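Local structure of soluble inorganic pyrophosphatase (Toxoplasma gondii, 5WRT) at residues A[186-191]-A[203-208]. The protein probably hydrolyses inorganic diphosphate to phosphate, using magnesium ions as cofactor. Sequence-based numbering, arbitrary orientation.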
ATOM      1  N   GLY A 186      -0.786   8.305  -1.118  1.00 25.34           N
ATOM      2  CA  GLY A 186      -1.032   7.028  -0.469  1.00 24.34           C
ATOM      3  C   GLY A 186      -2.172   6.261  -1.112  1.00 23.09           C
ATOM      4  O   GLY A 186      -2.094   5.043  -1.284  1.00 23.37           O
ATOM      5  N   ILE A 187      -3.241   6.967  -1.489  1.00 23.26           N
ATOM      6  CA  ILE A 187      -4.365   6.314  -2.154  1.00 22.87           C
ATOM      7  C   ILE A 187      -3.979   5.879  -3.563  1.00 23.47           C
ATOM      8  O   ILE A 187      -4.312   4.769  -3.996  1.00 23.04           O
ATOM      9  CB  ILE A 187      -5.593   7.243  -2.162  1.00 24.12           C
ATOM     10  CG1 ILE A 187      -6.159   7.389  -0.749  1.00 24.40           C
ATOM     11  CG2 ILE A 187      -6.658   6.721  -3.118  1.00 23.16           C
ATOM     12  CD1 ILE A 187      -7.095   8.567  -0.589  1.00 22.33           C
ATOM     13  N   ARG A 188      -3.265   6.738  -4.298  1.00 23.73           N
ATOM     14  CA  ARG A 188      -2.843   6.380  -5.650  1.00 23.69           C
ATOM     15  C   ARG A 188      -1.930   5.161  -5.638  1.00 23.14           C
ATOM     16  O   ARG A 188      -2.107   4.230  -6.431  1.00 22.84           O
ATOM     17  CB  ARG A 188      -2.140   7.560  -6.323  1.00 23.71           C
ATOM     18  CG  ARG A 188      -1.633   7.231  -7.727  1.00 24.13           C
ATOM     19  CD  ARG A 188      -1.075   8.451  -8.446  1.00 26.46           C
ATOM     20  NE  ARG A 188      -0.473   9.394  -7.512  1.00 28.14           N
ATOM     21  CZ  ARG A 188      -0.761  10.690  -7.461  1.00 28.98           C
ATOM     22  NH1 ARG A 188      -1.638  11.214  -8.306  1.00 26.04           N
ATOM     23  NH2 ARG A 188      -0.162  11.462  -6.566  1.00 28.80           N
ATOM     24  N   GLU A 189      -0.940   5.151  -4.743  1.00 23.57           N
ATOM     25  CA  GLU A 189      -0.002   4.035  -4.709  1.00 24.35           C
ATOM     26  C   GLU A 189      -0.664   2.765  -4.193  1.00 23.92           C
ATOM     27  O   GLU A 189      -0.277   1.661  -4.596  1.00 24.16           O
ATOM     28  CB  GLU A 189       1.212   4.391  -3.851  1.00 23.50           C
ATOM     29  CG  GLU A 189       2.057   5.531  -4.412  1.00 25.08           C
ATOM     30  CD  GLU A 189       2.369   5.378  -5.891  1.00 25.95           C
ATOM     31  OE1 GLU A 189       2.652   4.246  -6.338  1.00 25.01           O
ATOM     32  OE2 GLU A 189       2.324   6.398  -6.612  1.00 28.00           O
ATOM     33  N   TRP A 190      -1.657   2.896  -3.312  1.00 24.16           N
ATOM     34  CA  TRP A 190      -2.371   1.721  -2.826  1.00 23.11           C
ATOM     35  C   TRP A 190      -3.072   1.001  -3.970  1.00 23.84           C
ATOM     36  O   TRP A 190      -2.909  -0.211  -4.152  1.00 23.89           O
ATOM     37  CB  TRP A 190      -3.378   2.120  -1.746  1.00 23.27           C
ATOM     38  CG  TRP A 190      -3.816   0.970  -0.891  1.00 23.92           C
ATOM     39  CD1 TRP A 190      -3.335   0.638   0.343  1.00 22.73           C
ATOM     40  CD2 TRP A 190      -4.811  -0.012  -1.210  1.00 22.66           C
ATOM     41  NE1 TRP A 190      -3.972  -0.483   0.814  1.00 24.60           N
ATOM     42  CE2 TRP A 190      -4.881  -0.904  -0.121  1.00 24.39           C
ATOM     43  CE3 TRP A 190      -5.651  -0.222  -2.308  1.00 22.95           C
ATOM     44  CZ2 TRP A 190      -5.758  -1.988  -0.098  1.00 23.00           C
ATOM     45  CZ3 TRP A 190      -6.520  -1.299  -2.283  1.00 24.04           C
ATOM     46  CH2 TRP A 190      -6.566  -2.168  -1.186  1.00 23.54           C
ATOM     47  N   PHE A 191      -3.853   1.736  -4.760  1.00 23.11           N
ATOM     48  CA  PHE A 191      -4.594   1.121  -5.852  1.00 24.00           C
ATOM     49  C   PHE A 191      -3.720   0.807  -7.060  1.00 26.29           C
ATOM     50  O   PHE A 191      -4.131   0.010  -7.909  1.00 26.78           O
ATOM     51  CB  PHE A 191      -5.767   2.015  -6.252  1.00 24.18           C
ATOM     52  CG  PHE A 191      -6.915   1.952  -5.287  1.00 24.47           C
ATOM     53  CD1 PHE A 191      -7.779   0.867  -5.291  1.00 24.67           C
ATOM     54  CD2 PHE A 191      -7.116   2.957  -4.355  1.00 22.72           C
ATOM     55  CE1 PHE A 191      -8.831   0.796  -4.397  1.00 24.96           C
ATOM     56  CE2 PHE A 191      -8.167   2.890  -3.457  1.00 24.31           C
ATOM     57  CZ  PHE A 191      -9.026   1.808  -3.479  1.00 22.67           C
ATOM     58  N   ASN A 203      -1.282  -1.480 -11.889  1.00 31.64           N
ATOM     59  CA  ASN A 203      -2.302  -0.690 -12.559  1.00 32.37           C
ATOM     60  C   ASN A 203      -1.717   0.626 -13.064  1.00 31.31           C
ATOM     61  O   ASN A 203      -0.664   1.088 -12.615  1.00 30.13           O
ATOM     62  CB  ASN A 203      -3.475  -0.414 -11.618  1.00 31.02           C
ATOM     63  CG  ASN A 203      -4.204  -1.678 -11.204  1.00 33.60           C
ATOM     64  OD1 ASN A 203      -4.640  -2.463 -12.049  1.00 35.48           O
ATOM     65  ND2 ASN A 203      -4.348  -1.878  -9.899  1.00 31.74           N
ATOM     66  N   GLN A 204      -2.419   1.229 -14.014  1.00 31.45           N
ATOM     67  CA  GLN A 204      -2.066   2.533 -14.550  1.00 33.14           C
ATOM     68  C   GLN A 204      -3.114   3.558 -14.137  1.00 30.17           C
ATOM     69  O   GLN A 204      -4.172   3.222 -13.599  1.00 29.65           O
ATOM     70  CB  GLN A 204      -1.937   2.488 -16.077  1.00 32.88           C
ATOM     71  CG  GLN A 204      -1.061   1.366 -16.603  1.00 36.55           C
ATOM     72  CD  GLN A 204      -1.123   1.251 -18.112  1.00 40.24           C
ATOM     73  OE1 GLN A 204      -0.158   1.561 -18.810  1.00 43.13           O
ATOM     74  NE2 GLN A 204      -2.268   0.813 -18.626  1.00 39.90           N
ATOM     75  N   PHE A 205      -2.803   4.823 -14.397  1.00 29.14           N
ATOM     76  CA  PHE A 205      -3.720   5.919 -14.122  1.00 28.84           C
ATOM     77  C   PHE A 205      -3.812   6.820 -15.341  1.00 30.74           C
ATOM     78  O   PHE A 205      -2.789   7.180 -15.931  1.00 33.01           O
ATOM     79  CB  PHE A 205      -3.273   6.728 -12.900  1.00 27.61           C
ATOM     80  CG  PHE A 205      -3.399   5.983 -11.604  1.00 28.48           C
ATOM     81  CD1 PHE A 205      -2.338   5.240 -11.112  1.00 28.53           C
ATOM     82  CD2 PHE A 205      -4.579   6.020 -10.880  1.00 27.46           C
ATOM     83  CE1 PHE A 205      -2.454   4.547  -9.920  1.00 26.69           C
ATOM     84  CE2 PHE A 205      -4.702   5.328  -9.688  1.00 26.94           C
ATOM     85  CZ  PHE A 205      -3.637   4.590  -9.207  1.00 25.45           C
ATOM     86  N   GLY A 206      -5.036   7.170 -15.720  1.00 30.92           N
ATOM     87  CA  GLY A 206      -5.246   8.133 -16.776  1.00 30.06           C
ATOM     88  C   GLY A 206      -4.924   9.538 -16.303  1.00 30.71           C
ATOM     89  O   GLY A 206      -4.587   9.785 -15.143  1.00 28.97           O
ATOM     90  N   HIS A 207      -5.027  10.482 -17.240  1.00 30.85           N
ATOM     91  CA  HIS A 207      -4.780  11.899 -16.966  1.00 30.52           C
ATOM     92  C   HIS A 207      -3.402  12.119 -16.348  1.00 29.63           C
ATOM     93  O   HIS A 207      -3.224  12.954 -15.458  1.00 29.69           O
ATOM     94  CB  HIS A 207      -5.875  12.488 -16.071  1.00 29.69           C
ATOM     95  CG  HIS A 207      -7.235  12.490 -16.698  1.00 32.02           C
ATOM     96  ND1 HIS A 207      -7.685  13.517 -17.500  1.00 32.02           N
ATOM     97  CD2 HIS A 207      -8.248  11.592 -16.635  1.00 30.90           C
ATOM     98  CE1 HIS A 207      -8.912  13.250 -17.909  1.00 34.59           C
ATOM     99  NE2 HIS A 207      -9.277  12.088 -17.399  1.00 32.50           N
ATOM    100  N   ASP A 208      -2.417  11.351 -16.821  1.00 31.24           N
ATOM    101  CA  ASP A 208      -1.032  11.458 -16.354  1.00 32.24           C
ATOM    102  C   ASP A 208      -0.932  11.268 -14.840  1.00 29.60           C
ATOM    103  O   ASP A 208      -0.126  11.916 -14.169  1.00 29.06           O
ATOM    104  CB  ASP A 208      -0.403  12.788 -16.780  1.00 33.66           C
ATOM    105  CG  ASP A 208      -0.319  12.935 -18.289  1.00 39.94           C
ATOM    106  OD1 ASP A 208      -0.039  11.927 -18.975  1.00 39.41           O
ATOM    107  OD2 ASP A 208      -0.533  14.060 -18.791  1.00 40.31           O
TER
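F205 packs against R188 and F191 where helix 183-193 meets the start of strand 204-212. This part of the longer protein holds the pyrophosphatase domain, built around a curled beta-barrel sheet. Strand 204-212 pairs antiparallel with strand 136-149 of that sheet, and the contact joins the helix to this edge of the barrel.

The apolar part centres on the F205 ring. R188 CG sits over one face of this ring, offset toward the rim, and makes a CH-pi contact 3.8 Å from the ring centroid. With CG anti to the backbone N (chi1 178°), this methylene is set over the ring; the chain then bends at chi3. The guanidinium plane is nearly perpendicular to the ring, 86° apart. R188 NH1 makes a weak hydrogen bond to E209 O, farther along the strand. F205 CZ lies 4.5 Å from F191 CB. M147 of strand 136-149 touches both F191 and F205.

F191 links this packing to the metal-site region. Its side chain is about 8 Å from a bound magnesium ion and about 6 Å from that of D154, a magnesium ligand.

The polar part includes a close approach of ring carbon F205 CZ to the main-chain oxygen R188 O, at 3.2 Å. Its one hydrogen bond is buried. N203 ND2 donates to the main-chain F191 O over 2.8 Å, with an N-H...O angle of 153° and the acceptor slightly tilted from the N203 amide plane.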